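Local coordinates for plasmin and fibronectin-binding protein A (PDB 4MR0) that acts as a pneumococcal surface adhesin and invasin, binding human fibronectin, plasmin, plasminogen and serum albumin, at residues 129-140 / 157-167; 421-429 / 456-464. One frame throughout, in Å; residues are numbered along the deposited sequence.

Contact 1. Residues 129-140 / 157-167; sequences HDDRQAIQDAID and TYLVKEIVFLK. With MN (manganese (II) ion), chain F.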
loop_
_atom_site.group_PDB
_atom_site.type_symbol
_atom_site.label_atom_id
_atom_site.label_comp_id
_atom_site.label_asym_id
_atom_site.label_seq_id
_atom_site.Cartn_x
_atom_site.Cartn_y
_atom_site.Cartn_z
ATOM N N HIS A 129 28.261 -15.950 8.862
ATOM C CA HIS A 129 27.758 -17.244 9.307
ATOM C C HIS A 129 26.245 -17.264 9.087
ATOM O O HIS A 129 25.570 -16.265 9.319
ATOM C CB HIS A 129 28.058 -17.435 10.797
ATOM C CG HIS A 129 27.452 -18.673 11.388
ATOM N ND1 HIS A 129 28.010 -19.925 11.231
ATOM C CD2 HIS A 129 26.331 -18.852 12.124
ATOM C CE1 HIS A 129 27.255 -20.822 11.847
ATOM N NE2 HIS A 129 26.231 -20.195 12.396
ATOM N N ASP A 130 25.712 -18.395 8.641
ATOM C CA ASP A 130 24.270 -18.495 8.427
ATOM C C ASP A 130 23.599 -18.699 9.781
ATOM O O ASP A 130 23.671 -19.778 10.363
ATOM C CB ASP A 130 23.954 -19.663 7.483
ATOM C CG ASP A 130 22.467 -19.856 7.271
ATOM O OD1 ASP A 130 21.703 -18.890 7.480
ATOM O OD2 ASP A 130 22.060 -20.972 6.886
ATOM N N ASP A 131 22.947 -17.655 10.282
ATOM C CA ASP A 131 22.286 -17.721 11.583
ATOM C C ASP A 131 20.836 -18.189 11.571
ATOM O O ASP A 131 20.174 -18.157 12.607
ATOM C CB ASP A 131 22.343 -16.357 12.276
ATOM C CG ASP A 131 23.727 -16.018 12.780
ATOM O OD1 ASP A 131 24.601 -16.908 12.768
ATOM O OD2 ASP A 131 23.939 -14.865 13.201
ATOM N N ARG A 132 20.337 -18.624 10.420
ATOM C CA ARG A 132 18.949 -19.072 10.344
ATOM C C ARG A 132 18.579 -20.155 11.361
ATOM O O ARG A 132 17.638 -19.988 12.136
ATOM C CB ARG A 132 18.615 -19.590 8.944
ATOM C CG ARG A 132 17.134 -19.972 8.800
ATOM C CD ARG A 132 16.908 -20.941 7.657
ATOM N NE ARG A 132 17.629 -22.196 7.854
ATOM C CZ ARG A 132 17.312 -23.116 8.763
ATOM N NH1 ARG A 132 16.273 -22.932 9.565
ATOM N NH2 ARG A 132 18.044 -24.224 8.875
ATOM N N GLN A 133 19.311 -21.266 11.368
ATOM C CA GLN A 133 18.978 -22.347 12.293
ATOM C C GLN A 133 18.979 -21.909 13.752
ATOM O O GLN A 133 18.139 -22.352 14.535
ATOM C CB GLN A 133 19.934 -23.531 12.115
ATOM C CG GLN A 133 19.458 -24.802 12.819
ATOM C CD GLN A 133 18.099 -25.271 12.321
ATOM O OE1 GLN A 133 17.111 -25.267 13.060
ATOM N NE2 GLN A 133 18.045 -25.678 11.061
ATOM N N ALA A 134 19.925 -21.049 14.122
ATOM C CA ALA A 134 20.006 -20.562 15.495
ATOM C C ALA A 134 18.763 -19.738 15.819
ATOM O O ALA A 134 18.162 -19.886 16.888
ATOM C CB ALA A 134 21.266 -19.713 15.679
ATOM N N ILE A 135 18.389 -18.865 14.889
ATOM C CA ILE A 135 17.213 -18.020 15.050
ATOM C C ILE A 135 15.952 -18.888 15.132
ATOM O O ILE A 135 15.102 -18.682 15.989
ATOM C CB ILE A 135 17.099 -17.016 13.870
ATOM C CG1 ILE A 135 18.286 -16.050 13.911
ATOM C CG2 ILE A 135 15.775 -16.245 13.947
ATOM C CD1 ILE A 135 18.504 -15.263 12.620
ATOM N N GLN A 136 15.843 -19.878 14.255
ATOM C CA GLN A 136 14.672 -20.749 14.272
ATOM C C GLN A 136 14.575 -21.525 15.587
ATOM O O GLN A 136 13.487 -21.686 16.140
ATOM C CB GLN A 136 14.716 -21.725 13.099
ATOM C CG GLN A 136 13.395 -22.453 12.851
ATOM C CD GLN A 136 12.239 -21.501 12.559
ATOM O OE1 GLN A 136 11.346 -21.305 13.389
ATOM N NE2 GLN A 136 12.259 -20.895 11.382
ATOM N N ASP A 137 15.709 -22.009 16.090
ATOM C CA ASP A 137 15.711 -22.755 17.346
ATOM C C ASP A 137 15.259 -21.859 18.497
ATOM O O ASP A 137 14.580 -22.309 19.419
ATOM C CB ASP A 137 17.110 -23.319 17.648
ATOM C CG ASP A 137 17.581 -24.311 16.596
ATOM O OD1 ASP A 137 16.730 -25.014 16.015
ATOM O OD2 ASP A 137 18.807 -24.398 16.359
ATOM N N ALA A 138 15.640 -20.588 18.443
ATOM C CA ALA A 138 15.255 -19.642 19.476
ATOM C C ALA A 138 13.740 -19.482 19.445
ATOM O O ALA A 138 13.072 -19.557 20.475
ATOM C CB ALA A 138 15.927 -18.297 19.239
ATOM N N ILE A 139 13.204 -19.265 18.247
ATOM C CA ILE A 139 11.771 -19.096 18.072
ATOM C C ILE A 139 11.018 -20.346 18.517
ATOM O O ILE A 139 10.024 -20.255 19.235
ATOM C CB ILE A 139 11.431 -18.789 16.592
ATOM C CG1 ILE A 139 11.972 -17.404 16.213
ATOM C CG2 ILE A 139 9.931 -18.841 16.376
ATOM C CD1 ILE A 139 11.836 -17.077 14.747
ATOM N N ASP A 140 11.495 -21.510 18.088
ATOM C CA ASP A 140 10.851 -22.770 18.451
ATOM C C ASP A 140 10.775 -22.967 19.961
ATOM O O ASP A 140 9.759 -23.423 20.480
ATOM C CB ASP A 140 11.587 -23.949 17.808
ATOM C CG ASP A 140 11.391 -24.005 16.306
ATOM O OD1 ASP A 140 10.577 -23.213 15.786
ATOM O OD2 ASP A 140 12.044 -24.845 15.646
ATOM N N THR A 157 24.742 -8.367 12.703
ATOM C CA THR A 157 24.118 -8.600 11.406
ATOM C C THR A 157 23.883 -10.098 11.302
ATOM O O THR A 157 24.823 -10.887 11.313
ATOM C CB THR A 157 25.015 -8.123 10.257
ATOM O OG1 THR A 157 25.305 -6.734 10.437
ATOM C CG2 THR A 157 24.314 -8.304 8.922
ATOM N N TYR A 158 22.615 -10.480 11.214
ATOM C CA TYR A 158 22.239 -11.882 11.157
ATOM C C TYR A 158 21.852 -12.340 9.763
ATOM O O TYR A 158 20.749 -12.077 9.295
ATOM C CB TYR A 158 21.091 -12.116 12.131
ATOM C CG TYR A 158 21.442 -11.684 13.535
ATOM C CD1 TYR A 158 22.081 -12.558 14.412
ATOM C CD2 TYR A 158 21.189 -10.381 13.967
ATOM C CE1 TYR A 158 22.463 -12.149 15.684
ATOM C CE2 TYR A 158 21.570 -9.957 15.240
ATOM C CZ TYR A 158 22.207 -10.849 16.091
ATOM O OH TYR A 158 22.588 -10.444 17.345
ATOM N N LEU A 159 22.775 -13.025 9.101
ATOM C CA LEU A 159 22.536 -13.534 7.761
ATOM C C LEU A 159 21.664 -14.787 7.818
ATOM O O LEU A 159 21.853 -15.633 8.694
ATOM C CB LEU A 159 23.871 -13.893 7.097
ATOM C CG LEU A 159 23.806 -14.679 5.785
ATOM C CD1 LEU A 159 23.296 -13.775 4.672
ATOM C CD2 LEU A 159 25.192 -15.231 5.440
ATOM N N VAL A 160 20.695 -14.892 6.909
ATOM C CA VAL A 160 19.857 -16.091 6.833
ATOM C C VAL A 160 19.854 -16.575 5.391
ATOM O O VAL A 160 19.657 -15.791 4.465
ATOM C CB VAL A 160 18.396 -15.853 7.308
ATOM C CG1 VAL A 160 18.393 -15.513 8.792
ATOM C CG2 VAL A 160 17.722 -14.759 6.480
ATOM N N LYS A 161 20.092 -17.866 5.196
ATOM C CA LYS A 161 20.128 -18.415 3.848
ATOM C C LYS A 161 18.856 -19.159 3.460
ATOM O O LYS A 161 18.764 -19.731 2.368
ATOM C CB LYS A 161 21.346 -19.320 3.672
ATOM C CG LYS A 161 22.668 -18.561 3.719
ATOM C CD LYS A 161 23.769 -19.373 3.059
ATOM C CE LYS A 161 25.105 -18.663 3.117
ATOM N NZ LYS A 161 26.128 -19.412 2.325
ATOM N N GLU A 162 17.884 -19.153 4.367
ATOM C CA GLU A 162 16.582 -19.765 4.129
ATOM C C GLU A 162 15.558 -19.023 4.978
ATOM O O GLU A 162 15.918 -18.212 5.841
ATOM C CB GLU A 162 16.580 -21.259 4.479
ATOM C CG GLU A 162 16.439 -22.199 3.266
ATOM C CD GLU A 162 15.023 -22.251 2.676
ATOM O OE1 GLU A 162 14.117 -21.544 3.171
ATOM O OE2 GLU A 162 14.811 -23.016 1.709
ATOM N N ILE A 163 14.287 -19.309 4.721
ATOM C CA ILE A 163 13.164 -18.677 5.403
ATOM C C ILE A 163 13.056 -19.038 6.877
ATOM O O ILE A 163 13.255 -20.189 7.261
ATOM C CB ILE A 163 11.830 -19.074 4.712
ATOM C CG1 ILE A 163 11.889 -18.722 3.221
ATOM C CG2 ILE A 163 10.653 -18.375 5.385
ATOM C CD1 ILE A 163 10.735 -19.305 2.414
ATOM N N VAL A 164 12.745 -18.033 7.690
ATOM C CA VAL A 164 12.550 -18.196 9.126
ATOM C C VAL A 164 11.036 -18.236 9.336
ATOM O O VAL A 164 10.301 -17.445 8.737
ATOM C CB VAL A 164 13.132 -16.993 9.905
ATOM C CG1 VAL A 164 12.801 -17.121 11.389
ATOM C CG2 VAL A 164 14.640 -16.914 9.687
ATOM N N PHE A 165 10.567 -19.148 10.178
ATOM C CA PHE A 165 9.139 -19.272 10.417
ATOM C C PHE A 165 8.711 -18.797 11.793
ATOM O O PHE A 165 9.140 -19.339 12.814
ATOM C CB PHE A 165 8.722 -20.726 10.199
ATOM C CG PHE A 165 9.119 -21.251 8.853
ATOM C CD1 PHE A 165 8.464 -20.816 7.706
ATOM C CD2 PHE A 165 10.194 -22.130 8.722
ATOM C CE1 PHE A 165 8.879 -21.237 6.446
ATOM C CE2 PHE A 165 10.618 -22.559 7.463
ATOM C CZ PHE A 165 9.955 -22.112 6.323
ATOM N N LEU A 166 7.872 -17.768 11.810
ATOM C CA LEU A 166 7.365 -17.221 13.054
ATOM C C LEU A 166 6.350 -18.222 13.583
ATOM O O LEU A 166 5.727 -18.946 12.803
ATOM C CB LEU A 166 6.696 -15.869 12.799
ATOM C CG LEU A 166 7.628 -14.822 12.171
ATOM C CD1 LEU A 166 6.841 -13.561 11.851
ATOM C CD2 LEU A 166 8.785 -14.516 13.125
ATOM N N LYS A 167 6.196 -18.282 14.900
ATOM C CA LYS A 167 5.253 -19.221 15.494
ATOM C C LYS A 167 4.336 -18.463 16.429
ATOM O O LYS A 167 4.643 -17.341 16.840
ATOM C CB LYS A 167 5.994 -20.308 16.278
ATOM C CG LYS A 167 7.033 -21.094 15.482
ATOM C CD LYS A 167 6.394 -22.017 14.460
ATOM C CE LYS A 167 7.438 -22.884 13.764
ATOM N NZ LYS A 167 8.118 -23.813 14.713
HETATM MN MN MN F . 13.033 -23.744 0.664
HETATM O O HOH W 1 13.808 -21.794 9.549
HETATM O O HOH W 2 11.857 -22.808 2.515
HETATM O O HOH W 3 14.465 -24.793 -0.930
HETATM O O HOH W 4 13.201 -25.504 2.083
#
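Asp130 grips the turn that follows strand 157-160 with a single carboxylate oxygen. Its CG lies anti to the backbone N (chi1 177°), which carries OD1 to the backbone N of Lys161, 3.0 Å away; the backbone N of Arg132 reaches the same OD1 from the opposite face of the carboxylate, closing an Asx turn just ahead of the helix. Next to it, the backbone N of Asp131 donates to Leu159 O at 2.8 Å. Both oxygens of the Asp131 carboxylate are taken by backbone N atoms, OD1 by Val124 and OD2 by Gly125.

Helix 132-140 crosses strand 157-160 at 98°, over an end of a right-handed parallel beta-helix of the pectate lyase-like kind, where such a helix commonly caps the first coil. Its inward ridge is aliphatic. Ile135 CD1 sets against Val160 CG1, the two side chains crossing at about a right angle, whereas Ile139 CD1 presses tightly on Val164 CG1 at 3.5 Å.

Arg132 runs alongside Glu162, CD against CB at 3.2 Å, until a bend at chi3 (61°) turns its guanidinium nearly perpendicular to the carboxylate; NH1 donates to a water that in turn donates to Ile163 O. Glu162 OE2 binds manganese at 2.2 Å, with His189 and Thr200 completing the protein ligands, while OE1 accepts from the backbone N of Ile163. Lys167 NZ forms a salt bridge with Asp140 OD1, 2.7 Å long, met from above the carboxylate plane.

Contact 2. Residues 421-429 / 456-464; sequences TKDLLDLNK and EYLGKVSDI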
loop_
_atom_site.group_PDB
_atom_site.type_symbol
_atom_site.label_atom_id
_atom_site.label_comp_id
_atom_site.label_asym_id
_atom_site.label_seq_id
_atom_site.Cartn_x
_atom_site.Cartn_y
_atom_site.Cartn_z
ATOM N N THR A 421 -14.935 -7.316 -17.085
ATOM C CA THR A 421 -16.223 -6.952 -17.672
ATOM C C THR A 421 -17.236 -8.093 -17.705
ATOM O O THR A 421 -18.319 -7.947 -18.270
ATOM C CB THR A 421 -16.043 -6.439 -19.108
ATOM O OG1 THR A 421 -15.364 -7.432 -19.890
ATOM C CG2 THR A 421 -15.227 -5.155 -19.111
ATOM N N LYS A 422 -16.893 -9.219 -17.090
ATOM C CA LYS A 422 -17.784 -10.374 -17.083
ATOM C C LYS A 422 -18.496 -10.593 -15.758
ATOM O O LYS A 422 -19.654 -11.007 -15.729
ATOM C CB LYS A 422 -16.998 -11.639 -17.431
ATOM C CG LYS A 422 -16.312 -11.615 -18.790
ATOM C CD LYS A 422 -15.437 -12.849 -18.961
ATOM C CE LYS A 422 -14.769 -12.887 -20.330
ATOM N NZ LYS A 422 -13.898 -14.095 -20.451
ATOM N N ASP A 423 -17.800 -10.318 -14.659
ATOM C CA ASP A 423 -18.369 -10.526 -13.333
ATOM C C ASP A 423 -18.811 -9.262 -12.604
ATOM O O ASP A 423 -18.266 -8.182 -12.814
ATOM C CB ASP A 423 -17.364 -11.270 -12.451
ATOM C CG ASP A 423 -16.893 -12.566 -13.071
ATOM O OD1 ASP A 423 -17.747 -13.430 -13.355
ATOM O OD2 ASP A 423 -15.667 -12.714 -13.275
ATOM N N LEU A 424 -19.809 -9.417 -11.742
ATOM C CA LEU A 424 -20.320 -8.308 -10.950
ATOM C C LEU A 424 -19.508 -8.340 -9.657
ATOM O O LEU A 424 -19.943 -8.890 -8.645
ATOM C CB LEU A 424 -21.805 -8.514 -10.647
ATOM C CG LEU A 424 -22.618 -7.275 -10.260
ATOM C CD1 LEU A 424 -24.031 -7.706 -9.885
ATOM C CD2 LEU A 424 -21.959 -6.545 -9.096
ATOM N N LEU A 425 -18.316 -7.758 -9.709
ATOM C CA LEU A 425 -17.416 -7.739 -8.561
ATOM C C LEU A 425 -17.830 -6.815 -7.434
ATOM O O LEU A 425 -18.548 -5.836 -7.638
ATOM C CB LEU A 425 -16.004 -7.357 -9.007
ATOM C CG LEU A 425 -15.298 -8.305 -9.977
ATOM C CD1 LEU A 425 -13.931 -7.742 -10.316
ATOM C CD2 LEU A 425 -15.181 -9.694 -9.353
ATOM N N ASP A 426 -17.353 -7.135 -6.238
ATOM C CA ASP A 426 -17.625 -6.335 -5.057
ATOM C C ASP A 426 -16.550 -5.249 -5.053
ATOM O O ASP A 426 -15.557 -5.351 -4.330
ATOM C CB ASP A 426 -17.504 -7.204 -3.801
ATOM C CG ASP A 426 -17.959 -6.486 -2.538
ATOM O OD1 ASP A 426 -18.316 -5.288 -2.612
ATOM O OD2 ASP A 426 -17.959 -7.129 -1.466
ATOM N N LEU A 427 -16.741 -4.225 -5.884
ATOM C CA LEU A 427 -15.782 -3.134 -5.979
ATOM C C LEU A 427 -15.765 -2.295 -4.704
ATOM O O LEU A 427 -16.663 -2.402 -3.869
ATOM C CB LEU A 427 -16.102 -2.261 -7.197
ATOM C CG LEU A 427 -16.162 -3.031 -8.528
ATOM C CD1 LEU A 427 -16.667 -2.104 -9.628
ATOM C CD2 LEU A 427 -14.785 -3.592 -8.880
ATOM N N ASN A 428 -14.735 -1.465 -4.564
ATOM C CA ASN A 428 -14.558 -0.614 -3.385
ATOM C C ASN A 428 -15.820 0.073 -2.863
ATOM O O ASN A 428 -16.544 0.715 -3.618
ATOM C CB ASN A 428 -13.513 0.476 -3.663
ATOM C CG ASN A 428 -12.128 -0.081 -3.933
ATOM O OD1 ASN A 428 -11.684 -1.023 -3.282
ATOM N ND2 ASN A 428 -11.425 0.526 -4.883
ATOM N N LYS A 429 -16.064 -0.050 -1.559
ATOM C CA LYS A 429 -17.206 0.601 -0.921
ATOM C C LYS A 429 -16.794 1.074 0.469
ATOM O O LYS A 429 -15.917 0.477 1.103
ATOM C CB LYS A 429 -18.393 -0.360 -0.789
ATOM C CG LYS A 429 -18.999 -0.792 -2.111
ATOM C CD LYS A 429 -20.101 -1.823 -1.894
ATOM C CE LYS A 429 -20.505 -2.458 -3.216
ATOM N NZ LYS A 429 -19.333 -3.136 -3.839
ATOM N N GLU A 456 -18.067 -0.461 -18.500
ATOM C CA GLU A 456 -18.309 -1.875 -18.755
ATOM C C GLU A 456 -18.246 -2.753 -17.506
ATOM O O GLU A 456 -18.743 -3.879 -17.519
ATOM C CB GLU A 456 -17.320 -2.407 -19.800
ATOM C CG GLU A 456 -17.572 -1.903 -21.214
ATOM C CD GLU A 456 -16.835 -2.720 -22.262
ATOM O OE1 GLU A 456 -15.589 -2.646 -22.316
ATOM O OE2 GLU A 456 -17.507 -3.446 -23.029
ATOM N N TYR A 457 -17.635 -2.254 -16.433
ATOM C CA TYR A 457 -17.556 -3.044 -15.205
ATOM C C TYR A 457 -18.942 -3.096 -14.572
ATOM O O TYR A 457 -19.577 -2.061 -14.358
ATOM C CB TYR A 457 -16.540 -2.441 -14.227
ATOM C CG TYR A 457 -15.132 -2.313 -14.779
ATOM C CD1 TYR A 457 -14.718 -3.047 -15.898
ATOM C CD2 TYR A 457 -14.205 -1.468 -14.171
ATOM C CE1 TYR A 457 -13.415 -2.935 -16.393
ATOM C CE2 TYR A 457 -12.908 -1.352 -14.653
ATOM C CZ TYR A 457 -12.517 -2.086 -15.764
ATOM O OH TYR A 457 -11.233 -1.950 -16.238
ATOM N N LEU A 458 -19.400 -4.305 -14.274
ATOM C CA LEU A 458 -20.728 -4.532 -13.709
ATOM C C LEU A 458 -20.925 -4.212 -12.230
ATOM O O LEU A 458 -22.037 -3.891 -11.809
ATOM C CB LEU A 458 -21.147 -5.981 -13.974
ATOM C CG LEU A 458 -21.615 -6.334 -15.395
ATOM C CD1 LEU A 458 -20.694 -5.717 -16.441
ATOM C CD2 LEU A 458 -21.665 -7.847 -15.543
ATOM N N GLY A 459 -19.858 -4.306 -11.440
ATOM C CA GLY A 459 -19.972 -4.021 -10.021
ATOM C C GLY A 459 -20.277 -2.560 -9.732
ATOM O O GLY A 459 -20.553 -1.781 -10.646
ATOM N N LYS A 460 -20.220 -2.184 -8.457
ATOM C CA LYS A 460 -20.490 -0.809 -8.063
ATOM C C LYS A 460 -19.535 -0.276 -6.999
ATOM O O LYS A 460 -19.116 -1.002 -6.097
ATOM C CB LYS A 460 -21.925 -0.682 -7.547
ATOM C CG LYS A 460 -22.994 -0.986 -8.584
ATOM C CD LYS A 460 -24.385 -0.867 -7.981
ATOM C CE LYS A 460 -25.462 -1.272 -8.983
ATOM N NZ LYS A 460 -26.833 -1.179 -8.399
ATOM N N VAL A 461 -19.203 1.005 -7.132
ATOM C CA VAL A 461 -18.336 1.722 -6.199
ATOM C C VAL A 461 -19.281 2.693 -5.494
ATOM O O VAL A 461 -19.967 3.481 -6.151
ATOM C CB VAL A 461 -17.241 2.521 -6.954
ATOM C CG1 VAL A 461 -16.476 3.418 -5.987
ATOM C CG2 VAL A 461 -16.284 1.564 -7.649
ATOM N N SER A 462 -19.330 2.639 -4.167
ATOM C CA SER A 462 -20.234 3.515 -3.430
ATOM C C SER A 462 -19.751 3.854 -2.030
ATOM O O SER A 462 -18.808 3.248 -1.521
ATOM C CB SER A 462 -21.615 2.863 -3.344
ATOM O OG SER A 462 -21.503 1.573 -2.773
ATOM N N ASP A 463 -20.419 4.827 -1.411
ATOM C CA ASP A 463 -20.084 5.281 -0.065
ATOM C C ASP A 463 -18.634 5.742 -0.046
ATOM O O ASP A 463 -17.786 5.165 0.628
ATOM C CB ASP A 463 -20.316 4.150 0.939
ATOM C CG ASP A 463 -21.776 3.744 1.019
ATOM O OD1 ASP A 463 -22.597 4.558 1.496
ATOM O OD2 ASP A 463 -22.108 2.617 0.594
ATOM N N ILE A 464 -18.374 6.797 -0.809
ATOM C CA ILE A 464 -17.045 7.370 -0.941
ATOM C C ILE A 464 -17.069 8.751 -0.297
ATOM O O ILE A 464 -17.933 9.566 -0.619
ATOM C CB ILE A 464 -16.665 7.545 -2.431
ATOM C CG1 ILE A 464 -16.776 6.206 -3.170
ATOM C CG2 ILE A 464 -15.267 8.128 -2.538
ATOM C CD1 ILE A 464 -15.925 5.085 -2.578
HETATM O O HOH W 5 -17.754 -6.664 -14.621
HETATM O O HOH W 6 -20.419 -4.262 -6.343
HETATM O O HOH W 7 -17.299 -5.654 -11.819
#
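The Tyr457 ring takes the methyl of Thr421 at its edge, in the ring plane, with CG2 3.9 Å from CD1. That same CG2 also rests on Glu456 CB, 3.5 Å away. Beyond the ring, Leu458 turns its CB toward Asp423 O and Leu424, and the Leu424 methyl CD2 lies 3.3 Å from Gly459 CA. Leu425 O and Leu427 close in on Gly459, Leu425 O making a CA-H...O contact with its CA.

Both segments lead from loops into successive coils of the parallel beta-helix, and only at their ends do they pair as strands, Lys429 beside Ser462 in parallel, with a weak bond from Ser462 N to Asn428 O. Before that point water does much of the joining: one molecule bridges Asp423 O and the backbone N of Leu458, another the backbone N atoms of Leu425 and Gly459.

Lys429 NZ gathers several acceptors. Its chain is extended up to a final bend at chi4 (60°), which returns NZ to Lys460 O at 3.1 Å, to Leu427 O, and to Asp426 OD1 in a salt bridge of 2.7 Å. A water shared with Leu425 O and Lys460 N is a further partner. Leu427 CB packs on Val461 CG2, and the Asn428 amide bonds to backbone atoms of an earlier coil, ND2 to Phe381 O and OD1 to Phe384 N.

The two contacts lie on opposite sides of the chain's centre, their own centres about 44 Å apart, and illustrate how a beta-helix treats its end and its flank differently. Contact 1 joins unlike elements, a capping helix and the coil it covers, and sets a buried aliphatic seam between polar fastenings; a manganese ion is bound through one of its residues. Contact 2 joins like elements, neighbouring loop-to-strand approaches, with more of its residues exposed and bridging waters in place of a continuous apolar seam. In both, charged side chains satisfy backbone atoms: a carboxylate accepts backbone N-H groups in contact 1, whereas an ammonium group donates to carbonyls in contact 2.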